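Local coordinates for beta-galactosidase (Bacillus circulans, PDB 4MAD), which probably hydrolyses terminal non-reducing beta-D-galactose residues from beta-D-galactosides, as a retaining-type family 35 glycoside hydrolase would, at residues T400-A405 and Q483-W488; A410-D415 and G477-N482; Y423-Y428 and L445-S450; H417-V422 and E577-H582. One frame throughout, in Å; residues are numbered along the deposited sequence.

Contact 1: T400-A405 and Q483-W488; sequences TTIKGA and QFLFDW
Strand 395-403 comes close to the chain after strand 483-484 at one place: the CA atoms of Thr400 and Trp488 lie 5.0 Å apart, those of Ile402 and Leu485 7.6 Å. Thr400 carries the contact with both of its branches. Its OG1, anti to the backbone N (chi1 -165°), donates a hydrogen bond of 2.9 Å to Asp487 O, reaching that carbonyl from above its plane. The same carbonyl accepts from a water that in turn accepts from Thr401 N, so the strand holds one oxygen directly and through water. This torsion puts CG2 in the crowded position between N and carbonyl carbon, and there it lies over one face of the Trp488 indole, 3.6 Å from CH2. Thr400 CB stands almost on the normal of the six-membered ring, 3.7 Å from its centroid, a CH-pi contact. The indole is held by its own edge, Trp488 NE1 donating in the ring plane to Leu485 O at 2.9 Å. An alanine in place of Trp488 would lack the ring face under Thr400 and the NE1 bond, and would probably leave this connection less firmly held. Beyond the ring, Leu485 CD1 packs on Ile402 CG1 at 3.9 Å, branched aliphatic side chains suiting a buried seam. Such packing between layers is characteristic of a beta-sandwich, here with a connecting chain passing from the four-stranded sheet to the six-stranded one.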
loop_
_atom_site.group_PDB
_atom_site.type_symbol
_atom_site.label_atom_id
_atom_site.label_comp_id
_atom_site.label_asym_id
_atom_site.label_seq_id
_atom_site.Cartn_x
_atom_site.Cartn_y
_atom_site.Cartn_z
ATOM N N THR A 400 21.355 16.727 -16.916
ATOM C CA THR A 400 21.531 17.929 -17.710
ATOM C C THR A 400 22.974 18.341 -17.675
ATOM O O THR A 400 23.676 18.004 -16.763
ATOM C CB THR A 400 20.673 19.098 -17.233
ATOM O OG1 THR A 400 20.606 20.128 -18.226
ATOM C CG2 THR A 400 21.224 19.653 -15.990
ATOM N N THR A 401 23.377 19.107 -18.681
ATOM C CA THR A 401 24.705 19.636 -18.746
ATOM C C THR A 401 24.748 21.129 -18.456
ATOM O O THR A 401 24.086 21.882 -19.048
ATOM C CB THR A 401 25.380 19.387 -20.109
ATOM O OG1 THR A 401 25.263 18.016 -20.491
ATOM C CG2 THR A 401 26.830 19.745 -20.036
ATOM N N ILE A 402 25.556 21.515 -17.523
ATOM C CA ILE A 402 25.755 22.899 -17.199
ATOM C C ILE A 402 26.983 23.416 -17.957
ATOM O O ILE A 402 28.005 22.867 -17.907
ATOM C CB ILE A 402 25.994 23.085 -15.728
ATOM C CG1 ILE A 402 24.808 22.580 -14.913
ATOM C CG2 ILE A 402 26.195 24.488 -15.410
ATOM C CD1 ILE A 402 25.189 22.012 -13.625
ATOM N N LYS A 403 26.839 24.514 -18.658
ATOM C CA LYS A 403 27.945 25.036 -19.398
ATOM C C LYS A 403 28.543 26.273 -18.766
ATOM O O LYS A 403 27.901 27.243 -18.622
ATOM C CB LYS A 403 27.512 25.346 -20.783
ATOM C CG LYS A 403 26.731 24.249 -21.287
ATOM C CD LYS A 403 27.101 23.831 -22.593
ATOM C CE LYS A 403 26.260 22.669 -22.924
ATOM N NZ LYS A 403 26.556 22.291 -24.270
ATOM N N GLY A 404 29.818 26.212 -18.474
ATOM C CA GLY A 404 30.523 27.267 -17.829
ATOM C C GLY A 404 30.905 26.901 -16.441
ATOM O O GLY A 404 30.262 26.117 -15.821
ATOM N N ALA A 405 31.983 27.498 -15.970
ATOM C CA ALA A 405 32.472 27.224 -14.665
ATOM C C ALA A 405 31.807 28.202 -13.729
ATOM O O ALA A 405 32.222 29.318 -13.605
ATOM C CB ALA A 405 33.922 27.398 -14.626
ATOM N N GLN A 483 19.227 30.408 -10.548
ATOM C CA GLN A 483 19.193 29.994 -11.917
ATOM C C GLN A 483 18.703 28.542 -12.151
ATOM O O GLN A 483 19.388 27.624 -11.890
ATOM C CB GLN A 483 20.533 30.226 -12.603
ATOM C CG GLN A 483 20.507 29.953 -14.082
ATOM C CD GLN A 483 21.895 29.804 -14.640
ATOM O OE1 GLN A 483 22.602 30.740 -14.667
ATOM N NE2 GLN A 483 22.274 28.644 -15.047
ATOM N N PHE A 484 17.524 28.425 -12.717
ATOM C CA PHE A 484 16.982 27.165 -13.125
ATOM C C PHE A 484 17.800 26.606 -14.259
ATOM O O PHE A 484 18.245 27.326 -15.095
ATOM C CB PHE A 484 15.552 27.341 -13.618
ATOM C CG PHE A 484 14.539 27.528 -12.528
ATOM C CD1 PHE A 484 14.402 26.604 -11.559
ATOM C CD2 PHE A 484 13.712 28.607 -12.489
ATOM C CE1 PHE A 484 13.473 26.733 -10.596
ATOM C CE2 PHE A 484 12.815 28.752 -11.516
ATOM C CZ PHE A 484 12.691 27.800 -10.562
ATOM N N LEU A 485 17.930 25.295 -14.268
ATOM C CA LEU A 485 18.606 24.580 -15.318
ATOM C C LEU A 485 17.614 23.987 -16.311
ATOM O O LEU A 485 16.646 23.480 -15.920
ATOM C CB LEU A 485 19.484 23.481 -14.722
ATOM C CG LEU A 485 20.500 23.932 -13.668
ATOM C CD1 LEU A 485 21.301 22.778 -13.143
ATOM C CD2 LEU A 485 21.371 25.032 -14.128
ATOM N N PHE A 486 17.901 24.126 -17.587
ATOM C CA PHE A 486 17.050 23.643 -18.618
ATOM C C PHE A 486 17.691 22.578 -19.552
ATOM O O PHE A 486 18.841 22.304 -19.468
ATOM C CB PHE A 486 16.447 24.842 -19.352
ATOM C CG PHE A 486 15.584 25.715 -18.466
ATOM C CD1 PHE A 486 14.365 25.283 -18.041
ATOM C CD2 PHE A 486 16.019 26.922 -18.029
ATOM C CE1 PHE A 486 13.580 26.050 -17.248
ATOM C CE2 PHE A 486 15.264 27.710 -17.275
ATOM C CZ PHE A 486 14.063 27.274 -16.818
ATOM N N ASP A 487 16.900 21.940 -20.381
ATOM C CA ASP A 487 17.392 20.949 -21.310
ATOM C C ASP A 487 17.766 19.641 -20.626
ATOM O O ASP A 487 18.900 19.371 -20.419
ATOM C CB ASP A 487 18.547 21.479 -22.165
ATOM C CG ASP A 487 18.811 20.624 -23.370
ATOM O OD1 ASP A 487 18.199 19.594 -23.498
ATOM O OD2 ASP A 487 19.615 21.005 -24.203
ATOM N N TRP A 488 16.744 18.907 -20.219
ATOM C CA TRP A 488 16.909 17.622 -19.597
ATOM C C TRP A 488 16.691 16.334 -20.366
ATOM O O TRP A 488 15.909 16.300 -21.238
ATOM C CB TRP A 488 15.873 17.721 -18.463
ATOM C CG TRP A 488 16.211 18.724 -17.469
ATOM C CD1 TRP A 488 15.889 20.015 -17.517
ATOM C CD2 TRP A 488 16.983 18.550 -16.288
ATOM N NE1 TRP A 488 16.376 20.672 -16.457
ATOM C CE2 TRP A 488 17.079 19.799 -15.685
ATOM C CE3 TRP A 488 17.590 17.461 -15.675
ATOM C CZ2 TRP A 488 17.741 19.985 -14.497
ATOM C CZ3 TRP A 488 18.243 17.658 -14.515
ATOM C CH2 TRP A 488 18.329 18.899 -13.944
HETATM O O HOH W 1 21.614 19.688 -21.271
#

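Contact 2: A410-D415 and G477-N482; sequences ALTVQD and GVRLGN
Ala410 opens the pairing with its carbonyl, which accepts from Gly481 N at 2.9 Å just where strand 477-480 ends; the positive phi of Gly481 favours glycine there. A water donates to Ala410 O and Gly481 O and accepts from Thr412 OG1, filling in the polar end of the ladder. Leu411 turns to the face it shares with Val413, Val478 and Leu480, as an apolar residue should on a buried side: its CD1 meets Leu480 CD2 at 3.8 Å and its CD2 lies near Val478 CG1. Thr412 and Arg479 form an antiparallel hydrogen-bonded pair, Thr412 N to Arg479 O spanning 2.8 Å at 169°. On the other face their side chains run side by side, and Thr412 CG2 lies 3.8 Å from Arg479 NH2, over one face of the guanidinium. Val413 pairs with Val478 without hydrogen bonds, and Gln414 closes the ladder with two bonds to Gly477. The extended Gln414 chain brings OE1 to the guanidinium edge, where Arg479 NE (2.9 Å) and NH2 (3.1 Å) both donate to it, with amide and guanidinium planes 79° apart. Gln414 NE2 is taken by Glu476. With Arg479 NH1 bonded to Gly481 O, the guanidinium is fixed in rotation by neutral acceptors on two of its edges, so this cross-strand grip between Gln414 and Arg479 is directional hydrogen bonding rather than a salt bridge.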
loop_
_atom_site.group_PDB
_atom_site.type_symbol
_atom_site.label_atom_id
_atom_site.label_comp_id
_atom_site.label_asym_id
_atom_site.label_seq_id
_atom_site.Cartn_x
_atom_site.Cartn_y
_atom_site.Cartn_z
ATOM N N ALA A 410 24.962 26.960 -4.641
ATOM C CA ALA A 410 23.986 26.218 -3.926
ATOM C C ALA A 410 23.033 25.628 -4.925
ATOM O O ALA A 410 22.428 26.333 -5.679
ATOM C CB ALA A 410 23.255 27.067 -3.011
ATOM N N LEU A 411 22.938 24.319 -4.907
ATOM C CA LEU A 411 22.015 23.625 -5.764
ATOM C C LEU A 411 20.736 23.402 -5.008
ATOM O O LEU A 411 20.759 22.889 -3.949
ATOM C CB LEU A 411 22.554 22.275 -6.142
ATOM C CG LEU A 411 21.772 21.560 -7.230
ATOM C CD1 LEU A 411 22.705 21.047 -8.210
ATOM C CD2 LEU A 411 21.033 20.454 -6.689
ATOM N N THR A 412 19.627 23.816 -5.552
ATOM C CA THR A 412 18.361 23.566 -4.910
ATOM C C THR A 412 17.457 22.771 -5.825
ATOM O O THR A 412 17.335 23.081 -6.970
ATOM C CB THR A 412 17.658 24.874 -4.515
ATOM O OG1 THR A 412 18.497 25.608 -3.632
ATOM C CG2 THR A 412 16.326 24.589 -3.855
ATOM N N VAL A 413 16.863 21.744 -5.263
ATOM C CA VAL A 413 15.864 20.991 -5.965
ATOM C C VAL A 413 14.485 21.411 -5.478
ATOM O O VAL A 413 14.173 21.254 -4.342
ATOM C CB VAL A 413 15.997 19.492 -5.757
ATOM C CG1 VAL A 413 15.026 18.792 -6.566
ATOM C CG2 VAL A 413 17.340 19.013 -6.096
ATOM N N GLN A 414 13.706 21.925 -6.402
ATOM C CA GLN A 414 12.441 22.517 -6.117
ATOM C C GLN A 414 11.291 21.806 -6.803
ATOM O O GLN A 414 11.028 22.087 -7.929
ATOM C CB GLN A 414 12.464 23.978 -6.617
ATOM C CG GLN A 414 11.258 24.789 -6.385
ATOM C CD GLN A 414 11.451 26.256 -6.804
ATOM O OE1 GLN A 414 12.474 26.777 -6.627
ATOM N NE2 GLN A 414 10.446 26.866 -7.315
ATOM N N ASP A 415 10.558 20.976 -6.085
ATOM C CA ASP A 415 10.911 20.385 -4.821
ATOM C C ASP A 415 11.240 18.888 -5.014
ATOM O O ASP A 415 10.911 18.326 -5.989
ATOM C CB ASP A 415 9.730 20.443 -3.875
ATOM C CG ASP A 415 9.475 21.823 -3.294
ATOM O OD1 ASP A 415 10.388 22.590 -3.116
ATOM O OD2 ASP A 415 8.343 22.129 -2.979
ATOM N N GLY A 477 11.588 22.468 -10.600
ATOM C CA GLY A 477 12.865 22.829 -11.174
ATOM C C GLY A 477 14.066 22.442 -10.346
ATOM O O GLY A 477 13.929 22.035 -9.219
ATOM N N VAL A 478 15.237 22.603 -10.942
ATOM C CA VAL A 478 16.506 22.520 -10.249
ATOM C C VAL A 478 17.305 23.785 -10.515
ATOM O O VAL A 478 17.370 24.212 -11.600
ATOM C CB VAL A 478 17.302 21.333 -10.717
ATOM C CG1 VAL A 478 18.554 21.214 -9.978
ATOM C CG2 VAL A 478 16.497 20.076 -10.628
ATOM N N ARG A 479 17.872 24.382 -9.499
ATOM C CA ARG A 479 18.567 25.632 -9.720
ATOM C C ARG A 479 19.880 25.749 -8.991
ATOM O O ARG A 479 20.061 25.155 -7.984
ATOM C CB ARG A 479 17.689 26.824 -9.399
ATOM C CG ARG A 479 17.192 26.890 -8.043
ATOM C CD ARG A 479 16.064 27.904 -7.903
ATOM N NE ARG A 479 15.202 27.698 -6.762
ATOM C CZ ARG A 479 15.421 28.147 -5.539
ATOM N NH1 ARG A 479 16.496 28.826 -5.231
ATOM N NH2 ARG A 479 14.560 27.911 -4.597
ATOM N N LEU A 480 20.757 26.557 -9.558
ATOM C CA LEU A 480 21.986 26.916 -8.924
ATOM C C LEU A 480 21.814 28.376 -8.528
ATOM O O LEU A 480 21.618 29.200 -9.355
ATOM C CB LEU A 480 23.105 26.775 -9.941
ATOM C CG LEU A 480 23.367 25.362 -10.445
ATOM C CD1 LEU A 480 24.230 25.363 -11.588
ATOM C CD2 LEU A 480 23.903 24.443 -9.403
ATOM N N GLY A 481 21.855 28.681 -7.259
ATOM C CA GLY A 481 21.357 29.971 -6.854
ATOM C C GLY A 481 19.900 30.105 -7.295
ATOM O O GLY A 481 19.089 29.321 -6.940
ATOM N N ASN A 482 19.579 31.157 -8.031
ATOM C CA ASN A 482 18.246 31.328 -8.559
ATOM C C ASN A 482 18.125 30.863 -9.979
ATOM O O ASN A 482 17.066 30.930 -10.540
ATOM C CB ASN A 482 17.781 32.764 -8.480
ATOM C CG ASN A 482 17.618 33.238 -7.077
ATOM O OD1 ASN A 482 17.090 32.569 -6.244
ATOM N ND2 ASN A 482 18.107 34.399 -6.830
HETATM O O HOH W 2 19.894 27.424 -5.114
#

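Contact 3: Y423-Y428 and L445-S450; sequences YVNGEY and LTEEES
Asn425 has CG anti to its carbonyl carbon (chi1 -79°) and Val424 has CG1 anti to its backbone N (chi1 168°), and these torsions send both side chains across to residues 445-450. They sit on a beta hairpin, the type I' turn from Val424 to Glu427 that joins strands 419-424 and 427-433 of the six-stranded antiparallel sheet. The turn's two central residues, Asn425 and Gly426, both have positive phi, which asparagine tolerates well and glycine favours. Hydrogen bonds between Val424 and Glu427, one in each direction, close it. The two ends of the Asn425 amide are used differently. OD1 accepts from Lys451 N in the adjoining strand and lies 3.5 Å from Ser450 CA, whereas ND2 makes a weak hydrogen bond to Glu449 O, also 3.5 Å. An alanine in place of Asn425 would lack the amide that bonds Lys451 N and, weakly, Glu449 O, and would probably leave the turn less well tied to strand 449-457 and less at ease with positive phi. Val424, a beta-branched residue well suited to a strand, works on the apolar side: its CG1 meets Leu445 CD2, the two side chains crossing at about a right angle, 3.9 Å apart.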
loop_
_atom_site.group_PDB
_atom_site.type_symbol
_atom_site.label_atom_id
_atom_site.label_comp_id
_atom_site.label_asym_id
_atom_site.label_seq_id
_atom_site.Cartn_x
_atom_site.Cartn_y
_atom_site.Cartn_z
ATOM N N TYR A 423 24.919 13.807 -8.341
ATOM C CA TYR A 423 26.196 13.554 -8.960
ATOM C C TYR A 423 26.556 14.682 -9.932
ATOM O O TYR A 423 25.727 15.116 -10.689
ATOM C CB TYR A 423 26.196 12.217 -9.717
ATOM C CG TYR A 423 25.709 11.067 -8.841
ATOM C CD1 TYR A 423 26.593 10.286 -8.133
ATOM C CD2 TYR A 423 24.368 10.823 -8.670
ATOM C CE1 TYR A 423 26.146 9.287 -7.308
ATOM C CE2 TYR A 423 23.920 9.825 -7.877
ATOM C CZ TYR A 423 24.809 9.061 -7.185
ATOM O OH TYR A 423 24.340 8.093 -6.390
ATOM N N VAL A 424 27.809 15.087 -9.885
ATOM C CA VAL A 424 28.336 16.060 -10.794
ATOM C C VAL A 424 29.576 15.439 -11.451
ATOM O O VAL A 424 30.467 15.056 -10.786
ATOM C CB VAL A 424 28.740 17.335 -10.046
ATOM C CG1 VAL A 424 29.527 18.186 -10.908
ATOM C CG2 VAL A 424 27.534 18.065 -9.543
ATOM N N ASN A 425 29.559 15.320 -12.763
ATOM C CA ASN A 425 30.674 14.790 -13.522
ATOM C C ASN A 425 31.081 13.413 -12.973
ATOM O O ASN A 425 32.211 13.096 -12.903
ATOM C CB ASN A 425 31.845 15.743 -13.517
ATOM C CG ASN A 425 31.671 16.870 -14.484
ATOM O OD1 ASN A 425 31.045 16.719 -15.473
ATOM N ND2 ASN A 425 32.244 17.984 -14.176
ATOM N N GLY A 426 30.098 12.646 -12.595
ATOM C CA GLY A 426 30.323 11.290 -12.211
ATOM C C GLY A 426 30.846 11.117 -10.807
ATOM O O GLY A 426 31.194 10.027 -10.418
ATOM N N GLU A 427 30.857 12.190 -10.047
ATOM C CA GLU A 427 31.238 12.182 -8.663
ATOM C C GLU A 427 30.030 12.425 -7.770
ATOM O O GLU A 427 29.246 13.220 -8.071
ATOM C CB GLU A 427 32.208 13.303 -8.372
ATOM C CG GLU A 427 33.569 13.197 -8.961
ATOM C CD GLU A 427 34.467 14.325 -8.444
ATOM O OE1 GLU A 427 34.440 15.423 -8.997
ATOM O OE2 GLU A 427 35.173 14.112 -7.450
ATOM N N TYR A 428 29.938 11.763 -6.653
ATOM C CA TYR A 428 28.817 11.928 -5.770
ATOM C C TYR A 428 28.980 13.158 -4.981
ATOM O O TYR A 428 30.004 13.357 -4.432
ATOM C CB TYR A 428 28.794 10.779 -4.788
ATOM C CG TYR A 428 27.732 10.799 -3.709
ATOM C CD1 TYR A 428 26.414 10.614 -4.005
ATOM C CD2 TYR A 428 28.055 10.976 -2.408
ATOM C CE1 TYR A 428 25.452 10.627 -3.073
ATOM C CE2 TYR A 428 27.068 10.970 -1.430
ATOM C CZ TYR A 428 25.771 10.783 -1.776
ATOM O OH TYR A 428 24.767 10.766 -0.853
ATOM N N LEU A 445 31.459 23.856 -9.222
ATOM C CA LEU A 445 31.510 23.614 -10.629
ATOM C C LEU A 445 32.692 24.319 -11.231
ATOM O O LEU A 445 32.594 25.443 -11.623
ATOM C CB LEU A 445 30.251 24.136 -11.251
ATOM C CG LEU A 445 29.065 23.505 -10.567
ATOM C CD1 LEU A 445 27.840 24.141 -10.945
ATOM C CD2 LEU A 445 29.043 22.091 -10.930
ATOM N N THR A 446 33.813 23.642 -11.265
ATOM C CA THR A 446 35.010 24.269 -11.737
ATOM C C THR A 446 35.391 23.917 -13.133
ATOM O O THR A 446 36.255 24.525 -13.673
ATOM C CB THR A 446 36.141 23.908 -10.875
ATOM O OG1 THR A 446 36.191 22.504 -10.806
ATOM C CG2 THR A 446 35.921 24.428 -9.521
ATOM N N GLU A 447 34.778 22.910 -13.708
ATOM C CA GLU A 447 35.090 22.555 -15.066
ATOM C C GLU A 447 34.350 23.391 -16.076
ATOM O O GLU A 447 33.441 24.047 -15.731
ATOM C CB GLU A 447 34.926 21.052 -15.312
ATOM C CG GLU A 447 35.814 20.163 -14.408
ATOM C CD GLU A 447 37.243 19.865 -14.946
ATOM O OE1 GLU A 447 37.436 19.642 -16.138
ATOM O OE2 GLU A 447 38.176 19.813 -14.138
ATOM N N GLU A 448 34.751 23.340 -17.337
ATOM C CA GLU A 448 34.061 24.049 -18.400
ATOM C C GLU A 448 32.641 23.578 -18.601
ATOM O O GLU A 448 31.804 24.324 -18.973
ATOM C CB GLU A 448 34.790 23.878 -19.722
ATOM C CG GLU A 448 36.075 24.620 -19.812
ATOM C CD GLU A 448 35.920 26.056 -19.432
ATOM O OE1 GLU A 448 35.261 26.809 -20.175
ATOM O OE2 GLU A 448 36.434 26.450 -18.383
ATOM N N GLU A 449 32.415 22.283 -18.461
ATOM C CA GLU A 449 31.076 21.720 -18.475
ATOM C C GLU A 449 30.905 20.791 -17.272
ATOM O O GLU A 449 31.849 20.192 -16.831
ATOM C CB GLU A 449 30.805 20.966 -19.752
ATOM C CG GLU A 449 31.007 21.795 -20.930
ATOM C CD GLU A 449 30.391 21.282 -22.213
ATOM O OE1 GLU A 449 29.839 20.204 -22.265
ATOM O OE2 GLU A 449 30.455 21.991 -23.186
ATOM N N SER A 450 29.688 20.699 -16.759
ATOM C CA SER A 450 29.398 19.778 -15.692
ATOM C C SER A 450 28.150 18.942 -15.963
ATOM O O SER A 450 27.123 19.500 -16.152
ATOM C CB SER A 450 29.213 20.590 -14.453
ATOM O OG SER A 450 30.404 21.168 -14.058
#

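Contact 4: H417-V422 and E577-H582; sequences HDRGQV and ELHKHH
Arg419 and His579 reach toward each other tip to tip, joining strand 419-424 of the first all-beta domain to the loop between strands 569-577 and 584-588 of another antiparallel sheet. Their flat groups stand nearly perpendicular, 88° apart, yet each partner lies in the other's plane. Arg419 NH1 donates to His579 NE2 at 2.9 Å, with an N-H...N angle of 161°. Arg419 is extended from CG to NE, which gives it the length to cross between the sheets; at its root Asp418 and Arg419 form a classic beta bulge opposite Glu457. Because NE2 accepts, this imidazole is probably neutral, and the nearby guanidinium charge would disfavour its protonation. Gln421 approaches obliquely beside it, its amide turned 43° from the ring. Gln421 NE2 donates to Leu578 O at 3.1 Å, from above the carbonyl plane, while its OE1 lies 3.9 Å from Leu578 CB. Buried arginine and glutamine thus each place an N-H on a loop acceptor. The loop is shaped by Glu577, whose OE1 also bonds Tyr550 OH. Glu577 OE2 accepts from two successive backbone amides, His579 N at 2.8 Å, on the anti lone pair, and Lys580 N at 2.9 Å.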
loop_
_atom_site.group_PDB
_atom_site.type_symbol
_atom_site.label_atom_id
_atom_site.label_comp_id
_atom_site.label_asym_id
_atom_site.label_seq_id
_atom_site.Cartn_x
_atom_site.Cartn_y
_atom_site.Cartn_z
ATOM N N HIS A 417 10.634 15.097 -4.322
ATOM C CA HIS A 417 9.626 14.194 -3.872
ATOM C C HIS A 417 10.035 12.786 -4.278
ATOM O O HIS A 417 9.675 12.357 -5.341
ATOM C CB HIS A 417 8.290 14.547 -4.521
ATOM C CG HIS A 417 7.615 15.742 -3.937
ATOM N ND1 HIS A 417 6.350 16.130 -4.297
ATOM C CD2 HIS A 417 8.013 16.610 -2.988
ATOM C CE1 HIS A 417 5.997 17.176 -3.590
ATOM N NE2 HIS A 417 6.997 17.503 -2.808
ATOM N N ASP A 418 10.761 12.076 -3.431
ATOM C CA ASP A 418 11.031 12.443 -2.064
ATOM C C ASP A 418 12.482 12.414 -1.548
ATOM O O ASP A 418 12.750 12.879 -0.493
ATOM C CB ASP A 418 10.174 11.552 -1.208
ATOM C CG ASP A 418 8.800 11.403 -1.759
ATOM O OD1 ASP A 418 8.120 12.398 -1.781
ATOM O OD2 ASP A 418 8.426 10.334 -2.191
ATOM N N ARG A 419 13.358 11.814 -2.329
ATOM C CA ARG A 419 14.749 11.668 -1.992
ATOM C C ARG A 419 15.581 11.598 -3.255
ATOM O O ARG A 419 15.204 10.987 -4.206
ATOM C CB ARG A 419 14.953 10.390 -1.234
ATOM C CG ARG A 419 16.168 10.336 -0.405
ATOM C CD ARG A 419 16.099 9.128 0.498
ATOM N NE ARG A 419 17.228 8.982 1.391
ATOM C CZ ARG A 419 18.331 8.301 1.119
ATOM N NH1 ARG A 419 18.529 7.716 -0.039
ATOM N NH2 ARG A 419 19.262 8.205 2.014
ATOM N N GLY A 420 16.725 12.221 -3.227
ATOM C CA GLY A 420 17.577 12.084 -4.366
ATOM C C GLY A 420 19.047 12.116 -4.078
ATOM O O GLY A 420 19.467 12.750 -3.158
ATOM N N GLN A 421 19.785 11.460 -4.942
ATOM C CA GLN A 421 21.211 11.403 -4.898
ATOM C C GLN A 421 21.777 12.199 -6.069
ATOM O O GLN A 421 21.401 12.002 -7.166
ATOM C CB GLN A 421 21.667 9.972 -5.013
ATOM C CG GLN A 421 21.253 9.092 -3.855
ATOM C CD GLN A 421 21.393 7.579 -4.169
ATOM O OE1 GLN A 421 20.487 6.947 -4.616
ATOM N NE2 GLN A 421 22.550 7.057 -3.928
ATOM N N VAL A 422 22.663 13.121 -5.752
ATOM C CA VAL A 422 23.187 14.050 -6.679
ATOM C C VAL A 422 24.652 13.753 -7.049
ATOM O O VAL A 422 25.436 13.515 -6.236
ATOM C CB VAL A 422 23.092 15.480 -6.111
ATOM C CG1 VAL A 422 23.502 16.479 -7.095
ATOM C CG2 VAL A 422 21.740 15.746 -5.653
ATOM N N GLU A 577 21.056 -1.759 -4.154
ATOM C CA GLU A 577 21.423 -0.999 -2.999
ATOM C C GLU A 577 21.905 0.371 -3.416
ATOM O O GLU A 577 22.660 0.498 -4.292
ATOM C CB GLU A 577 22.498 -1.681 -2.194
ATOM C CG GLU A 577 23.292 -0.765 -1.374
ATOM C CD GLU A 577 22.584 -0.301 -0.094
ATOM O OE1 GLU A 577 21.874 -1.100 0.519
ATOM O OE2 GLU A 577 22.750 0.861 0.272
ATOM N N LEU A 578 21.336 1.360 -2.768
ATOM C CA LEU A 578 21.573 2.761 -3.037
ATOM C C LEU A 578 22.883 3.351 -2.600
ATOM O O LEU A 578 23.383 4.198 -3.223
ATOM C CB LEU A 578 20.408 3.646 -2.576
ATOM C CG LEU A 578 19.047 3.339 -3.144
ATOM C CD1 LEU A 578 17.984 4.296 -2.672
ATOM C CD2 LEU A 578 19.086 3.198 -4.603
ATOM N N HIS A 579 23.366 2.960 -1.446
ATOM C CA HIS A 579 24.490 3.628 -0.864
ATOM C C HIS A 579 25.723 2.820 -0.490
ATOM O O HIS A 579 26.815 3.171 -0.853
ATOM C CB HIS A 579 24.052 4.311 0.403
ATOM C CG HIS A 579 22.990 5.322 0.189
ATOM N ND1 HIS A 579 23.255 6.561 -0.330
ATOM C CD2 HIS A 579 21.662 5.275 0.418
ATOM C CE1 HIS A 579 22.129 7.234 -0.414
ATOM N NE2 HIS A 579 21.151 6.479 0.030
ATOM N N LYS A 580 25.503 1.813 0.324
ATOM C CA LYS A 580 26.599 1.095 0.922
ATOM C C LYS A 580 26.509 -0.372 0.589
ATOM O O LYS A 580 25.557 -0.960 0.847
ATOM C CB LYS A 580 26.608 1.299 2.405
ATOM C CG LYS A 580 26.927 2.678 2.831
ATOM C CD LYS A 580 26.783 2.775 4.306
ATOM C CE LYS A 580 27.233 4.066 4.898
ATOM N NZ LYS A 580 26.890 4.103 6.318
ATOM N N HIS A 581 27.565 -0.908 0.008
ATOM C CA HIS A 581 27.546 -2.213 -0.593
ATOM C C HIS A 581 28.297 -3.268 0.221
ATOM O O HIS A 581 29.195 -2.952 0.924
ATOM C CB HIS A 581 28.117 -2.102 -2.006
ATOM C CG HIS A 581 27.443 -1.052 -2.821
ATOM N ND1 HIS A 581 26.186 -1.214 -3.333
ATOM C CD2 HIS A 581 27.822 0.197 -3.145
ATOM C CE1 HIS A 581 25.817 -0.109 -3.933
ATOM N NE2 HIS A 581 26.799 0.754 -3.850
ATOM N N HIS A 582 27.882 -4.507 0.102
ATOM C CA HIS A 582 28.410 -5.605 0.882
ATOM C C HIS A 582 28.453 -6.873 0.038
ATOM O O HIS A 582 28.090 -6.823 -1.096
ATOM C CB HIS A 582 27.630 -5.789 2.189
ATOM C CG HIS A 582 27.645 -4.566 3.034
ATOM N ND1 HIS A 582 26.643 -3.626 3.011
ATOM C CD2 HIS A 582 28.585 -4.081 3.856
ATOM C CE1 HIS A 582 26.962 -2.633 3.803
ATOM N NE2 HIS A 582 28.133 -2.889 4.333
#

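From the N terminus, the chain passes the barrel and strands 357-366 and 378-380 before strand 395-403, where contact 1 begins. Contact 2 starts on strand 409-417, contact 4 on 419-424 and contact 3 at the end of that same strand. Contact 3 closes first, at 445-450, the shortest loop, and lies within all the others. Contact 2 closes at 477-482, and contact 1, which encloses it, at 483-488. Contact 4 closes last, at 577-582, crossing both contacts 1 and 2. Contacts 1, 2 and 3 touch one another; contact 2 builds the four-stranded sheet, and contacts 1 and 3 join it to the six-stranded one; contact 4 ties the six-stranded sheet to the eight-stranded antiparallel one.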